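Local coordinates for sortase-like protein (Streptococcus suis, PDB 3RE9), which probably catalyses, as a class C sortase, the transpeptidation that covalently links pilin subunits during assembly of pili on the bacterial surface, at residues Ala8-Leu13 / Ser84-Val89; Ser78-Gly83 / Phe114-Ile119. One frame throughout, in Å; residues are numbered along the deposited sequence.

Interaction 1: Ala8-Leu13 / Ser84-Val89; sequences AFNESL and SDTHTV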
# COMPACT_ATOMS: atom_id res chain seq x y z
N ALA A 8 -9.60 11.17 6.59
CA ALA A 8 -10.44 11.99 5.71
C ALA A 8 -10.23 11.50 4.29
O ALA A 8 -11.18 11.09 3.62
CB ALA A 8 -10.08 13.46 5.82
N PHE A 9 -8.96 11.50 3.87
CA PHE A 9 -8.58 10.99 2.56
C PHE A 9 -9.16 9.62 2.23
O PHE A 9 -9.74 9.43 1.16
CB PHE A 9 -7.06 10.99 2.36
CG PHE A 9 -6.65 10.48 1.01
CD1 PHE A 9 -6.83 11.27 -0.13
CD2 PHE A 9 -6.15 9.19 0.86
CE1 PHE A 9 -6.49 10.80 -1.39
CE2 PHE A 9 -5.81 8.70 -0.40
CZ PHE A 9 -5.99 9.51 -1.53
N ASN A 10 -9.01 8.66 3.16
CA ASN A 10 -9.40 7.26 2.95
C ASN A 10 -10.91 7.09 2.81
O ASN A 10 -11.37 6.33 1.97
CB ASN A 10 -8.84 6.34 4.03
CG ASN A 10 -7.36 6.04 3.83
OD1 ASN A 10 -6.77 6.31 2.76
ND2 ASN A 10 -6.74 5.46 4.85
N GLU A 11 -11.65 7.81 3.64
CA GLU A 11 -13.11 7.93 3.52
C GLU A 11 -13.59 8.47 2.16
O GLU A 11 -14.70 8.16 1.74
CB GLU A 11 -13.67 8.82 4.65
CG GLU A 11 -13.51 8.21 6.04
CD GLU A 11 -13.88 9.16 7.16
OE1 GLU A 11 -14.74 10.04 6.93
OE2 GLU A 11 -13.31 9.03 8.26
N SER A 12 -12.76 9.29 1.51
CA SER A 12 -13.14 9.99 0.27
C SER A 12 -13.05 9.08 -0.96
O SER A 12 -13.51 9.45 -2.04
CB SER A 12 -12.29 11.26 0.08
OG SER A 12 -11.02 11.02 -0.49
N LEU A 13 -12.45 7.91 -0.81
CA LEU A 13 -12.31 6.99 -1.93
C LEU A 13 -13.52 6.07 -1.98
O LEU A 13 -14.22 5.99 -3.01
CB LEU A 13 -11.02 6.16 -1.81
CG LEU A 13 -9.64 6.83 -1.65
CD1 LEU A 13 -8.56 5.78 -1.48
CD2 LEU A 13 -9.30 7.78 -2.78
N SER A 84 -11.61 -0.29 8.46
CA SER A 84 -12.61 -0.79 7.56
C SER A 84 -12.76 0.20 6.40
O SER A 84 -12.52 1.41 6.58
CB SER A 84 -13.92 -1.08 8.30
OG SER A 84 -14.73 0.07 8.41
N ASP A 85 -13.06 -0.34 5.21
CA ASP A 85 -13.11 0.42 3.96
C ASP A 85 -11.74 0.96 3.51
O ASP A 85 -11.64 2.08 2.99
CB ASP A 85 -14.11 1.56 4.07
CG ASP A 85 -15.49 1.08 4.29
OD1 ASP A 85 -16.06 0.47 3.37
OD2 ASP A 85 -16.01 1.32 5.40
N THR A 86 -10.69 0.18 3.73
CA THR A 86 -9.38 0.57 3.20
C THR A 86 -8.75 -0.53 2.37
O THR A 86 -8.97 -1.72 2.60
CB THR A 86 -8.39 1.12 4.30
OG1 THR A 86 -8.09 0.09 5.25
CG2 THR A 86 -8.98 2.33 5.02
N HIS A 87 -8.03 -0.11 1.33
CA HIS A 87 -7.18 -1.00 0.56
C HIS A 87 -5.97 -0.21 0.01
O HIS A 87 -6.06 0.50 -0.98
CB HIS A 87 -7.98 -1.75 -0.51
CG HIS A 87 -7.21 -2.83 -1.22
ND1 HIS A 87 -7.77 -3.59 -2.22
CD2 HIS A 87 -5.93 -3.26 -1.08
CE1 HIS A 87 -6.87 -4.46 -2.66
NE2 HIS A 87 -5.75 -4.28 -1.99
N THR A 88 -4.85 -0.35 0.71
CA THR A 88 -3.62 0.34 0.36
C THR A 88 -2.82 -0.52 -0.61
O THR A 88 -2.87 -1.75 -0.53
CB THR A 88 -2.81 0.68 1.64
OG1 THR A 88 -1.81 1.66 1.33
CG2 THR A 88 -2.13 -0.54 2.24
N VAL A 89 -2.09 0.12 -1.54
CA VAL A 89 -1.19 -0.60 -2.44
C VAL A 89 0.21 -0.00 -2.40
O VAL A 89 0.41 1.18 -2.72
CB VAL A 89 -1.71 -0.69 -3.93
CG1 VAL A 89 -0.72 -1.49 -4.82
CG2 VAL A 89 -3.15 -1.26 -4.00
O HOH W 1 -9.94 3.75 1.61
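The carbonyl oxygen Asn10 O receives two donors: a water that also reaches Asp85 O, and, more weakly, Leu13 N at 3.4 Å. The water gives one hydrogen to Asn10 O at 3.0 Å and the other to Asp85 O at 2.8 Å. Two carbonyl oxygens 4.4 Å apart, Asn10 O and Asp85 O, can offer each other no proton, and the water supplies both. It is the polar bridge between helix 3-11 and the residue leading into strand 86-91.

Beside this bridge the side chains of Asn10 and Thr86 meet obliquely. The methyl Thr86 CG2 lies 3.9 Å from Asn10 ND2 and 4.1 Å from Asn10 CB, a van der Waals touch and not a hydrogen bond. Threonine suits the place because its two branches divide the work: with chi1 at 63°, OG1 sits between the backbone N and carbonyl carbon and bonds to Gly83 O, while CG2 is offered to the helix. Asn10 is likewise committed elsewhere, since its OD1 accepts from Leu79 N. Asparagine suits this buried place: OD1 serves a loop backbone, ND2 has a hydrogen-bonding partner outside the two segments, and the Thr86 methyl merely packs against CB and ND2. Asp85 has a positive phi (66°), which aspartate tolerates fairly well, and its OD1 accepts from Gly146 N.

On the helix side, Phe9 O takes two bonds from one residue, Ser12 OG at 2.6 Å and Ser12 N at 3.0 Å. The small hydroxyl folds back onto its own chain and also pairs with Arg31 of helix 21-39. The contact thus sets an N-terminal helix against a strand of the sortase beta-barrel, consistent with the helical N-terminal additions of class C sortases.

Interaction 2: Ser78-Gly83 / Phe114-Ile119; sequences SLPIGG and FYIHNI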
# COMPACT_ATOMS: atom_id res chain seq x y z
N SER A 78 -5.91 3.66 -0.69
CA SER A 78 -5.88 4.13 0.71
C SER A 78 -4.46 4.41 1.25
O SER A 78 -3.50 3.75 0.88
CB SER A 78 -6.61 3.13 1.63
OG SER A 78 -7.85 2.68 1.09
N LEU A 79 -4.33 5.40 2.12
CA LEU A 79 -3.10 5.56 2.89
C LEU A 79 -3.00 4.40 3.92
O LEU A 79 -4.04 3.94 4.44
CB LEU A 79 -3.03 6.94 3.53
CG LEU A 79 -2.72 8.08 2.56
CD1 LEU A 79 -2.96 9.47 3.21
CD2 LEU A 79 -1.31 8.00 2.04
N PRO A 80 -1.76 3.90 4.18
CA PRO A 80 -1.54 2.68 4.98
C PRO A 80 -1.65 2.88 6.50
O PRO A 80 -0.68 2.71 7.25
CB PRO A 80 -0.12 2.23 4.57
CG PRO A 80 0.58 3.47 4.09
CD PRO A 80 -0.49 4.50 3.69
N ILE A 81 -2.87 3.19 6.95
CA ILE A 81 -3.17 3.45 8.36
C ILE A 81 -4.28 2.49 8.84
O ILE A 81 -4.77 2.60 9.98
CB ILE A 81 -3.59 4.94 8.61
CG1 ILE A 81 -4.86 5.29 7.84
CG2 ILE A 81 -2.41 5.91 8.32
CD1 ILE A 81 -5.65 6.50 8.41
N GLY A 82 -4.65 1.55 7.97
CA GLY A 82 -5.69 0.60 8.31
C GLY A 82 -7.12 1.12 8.44
O GLY A 82 -7.40 2.30 8.25
N GLY A 83 -8.03 0.20 8.76
CA GLY A 83 -9.42 0.53 9.02
C GLY A 83 -10.36 -0.14 8.05
O GLY A 83 -9.97 -0.52 6.94
N PHE A 114 2.92 -10.02 6.32
CA PHE A 114 3.70 -8.81 6.17
C PHE A 114 3.17 -7.72 7.09
O PHE A 114 2.02 -7.81 7.57
CB PHE A 114 3.89 -8.38 4.70
CG PHE A 114 2.63 -7.96 4.00
CD1 PHE A 114 1.89 -8.90 3.24
CD2 PHE A 114 2.19 -6.62 4.04
CE1 PHE A 114 0.70 -8.50 2.56
CE2 PHE A 114 1.01 -6.22 3.37
CZ PHE A 114 0.26 -7.16 2.65
N TYR A 115 4.03 -6.75 7.37
CA TYR A 115 3.75 -5.63 8.27
C TYR A 115 4.00 -4.32 7.57
O TYR A 115 4.95 -4.19 6.76
CB TYR A 115 4.63 -5.68 9.55
CG TYR A 115 4.64 -7.02 10.21
CD1 TYR A 115 5.72 -7.89 10.03
CD2 TYR A 115 3.54 -7.46 10.95
CE1 TYR A 115 5.71 -9.18 10.60
CE2 TYR A 115 3.51 -8.74 11.51
CZ TYR A 115 4.61 -9.60 11.34
OH TYR A 115 4.59 -10.85 11.92
N ILE A 116 3.14 -3.35 7.87
CA ILE A 116 3.36 -1.99 7.51
C ILE A 116 3.53 -1.23 8.81
O ILE A 116 2.65 -1.24 9.67
CB ILE A 116 2.21 -1.43 6.66
CG1 ILE A 116 2.12 -2.18 5.31
CG2 ILE A 116 2.36 0.11 6.48
CD1 ILE A 116 0.91 -1.76 4.47
N HIS A 117 4.70 -0.60 8.97
CA HIS A 117 5.04 0.17 10.16
C HIS A 117 4.84 1.68 9.90
O HIS A 117 5.59 2.29 9.14
CB HIS A 117 6.49 -0.06 10.56
CG HIS A 117 6.87 -1.50 10.75
ND1 HIS A 117 6.53 -2.23 11.87
CD2 HIS A 117 7.63 -2.33 9.99
CE1 HIS A 117 7.03 -3.45 11.78
NE2 HIS A 117 7.70 -3.53 10.65
N ASN A 118 3.82 2.27 10.50
CA ASN A 118 3.59 3.69 10.30
C ASN A 118 3.93 4.42 11.59
O ASN A 118 4.49 3.82 12.49
CB ASN A 118 2.18 4.01 9.72
CG ASN A 118 0.99 3.53 10.61
OD1 ASN A 118 0.98 3.70 11.82
ND2 ASN A 118 -0.01 2.96 9.98
N ILE A 119 3.63 5.70 11.66
CA ILE A 119 4.06 6.50 12.80
C ILE A 119 3.25 6.13 14.03
O ILE A 119 3.64 6.44 15.15
CB ILE A 119 4.00 8.03 12.48
CG1 ILE A 119 4.79 8.86 13.52
CG2 ILE A 119 2.54 8.52 12.27
CD1 ILE A 119 6.34 8.66 13.50
O HOH W 2 -2.35 3.22 11.71
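Pro80 and Ile81 meet Ile116 and Asn118 where an inverse gamma turn, centred on Pro80, packs against the side chains of Ile116, on strand 113-117, and Asn118, near the end of that strand, in the sortase beta-barrel. The turn is closed by Ile81 N bonding to Leu79 O at 2.9 Å. Proline suits its centre because the ring already restricts phi to about the value required (-78°), and it has no N-H that would need a partner.

The apolar part of the contact joins Pro80 to Ile116. Pro80 CB is 3.8 Å from Ile116 CG2 and 4.1 Å from Ile116 CD1, so both branches of the isoleucine reach the same ring carbon. CG2 stands anti to the backbone N, and the other branch runs out extended (chi2 174°) to bring CD1 alongside. A beta-branched residue fits a strand and here presents two methyls to one carbon of the compact proline ring. Thr88 of strand 86-91 touches both Pro80 and Ile116, which makes this a small buried cluster.

Van der Waals contact also brings in Ile81: its CA lies 3.6 Å from Asn118 ND2, and its side chain, with CG2 nearest, crosses that of Asn118 at about a right angle.

Polar contacts come from the amide of Asn118. Its ND2 donates to Pro80 O at 2.8 Å, with an N-H...O angle of 155°; the donor lies in the carbonyl plane on a lone pair, and the acceptor in turn lies close to the amide plane. Because the other end of the amide, OD1, accepts from Val120 N, the group is held from two ends and its flip is fixed. Asparagine is apt here, as donor and acceptor serve two different backbone segments.

The second N-H of ND2 is taken by a water, 2.9 Å from Asn118 ND2, which itself donates to Ile81 O at 3.0 Å.

In the fold
From the N terminus the chain passes first through 8-13, then 78-83, 84-89 and finally 114-119. Interaction 1 closes a span of 70 residues that holds helix 21-39 and strands 43-49, 54-60 and 71-73; interaction 2 closes a shorter span of 30 that includes strand 86-91. Their segments alternate, so the two loops cross and neither nests in the other. Residues 78-83 run directly into 84-89, and Thr88 OG1 probably bonds back to Ser78 O, joining the contacts, whose centres lie about 11 Å apart. Interaction 1 sets the N-terminal helix against strand 86-91, and interaction 2 sets the connection before that strand against strand 113-117, both strands belonging to one sheet.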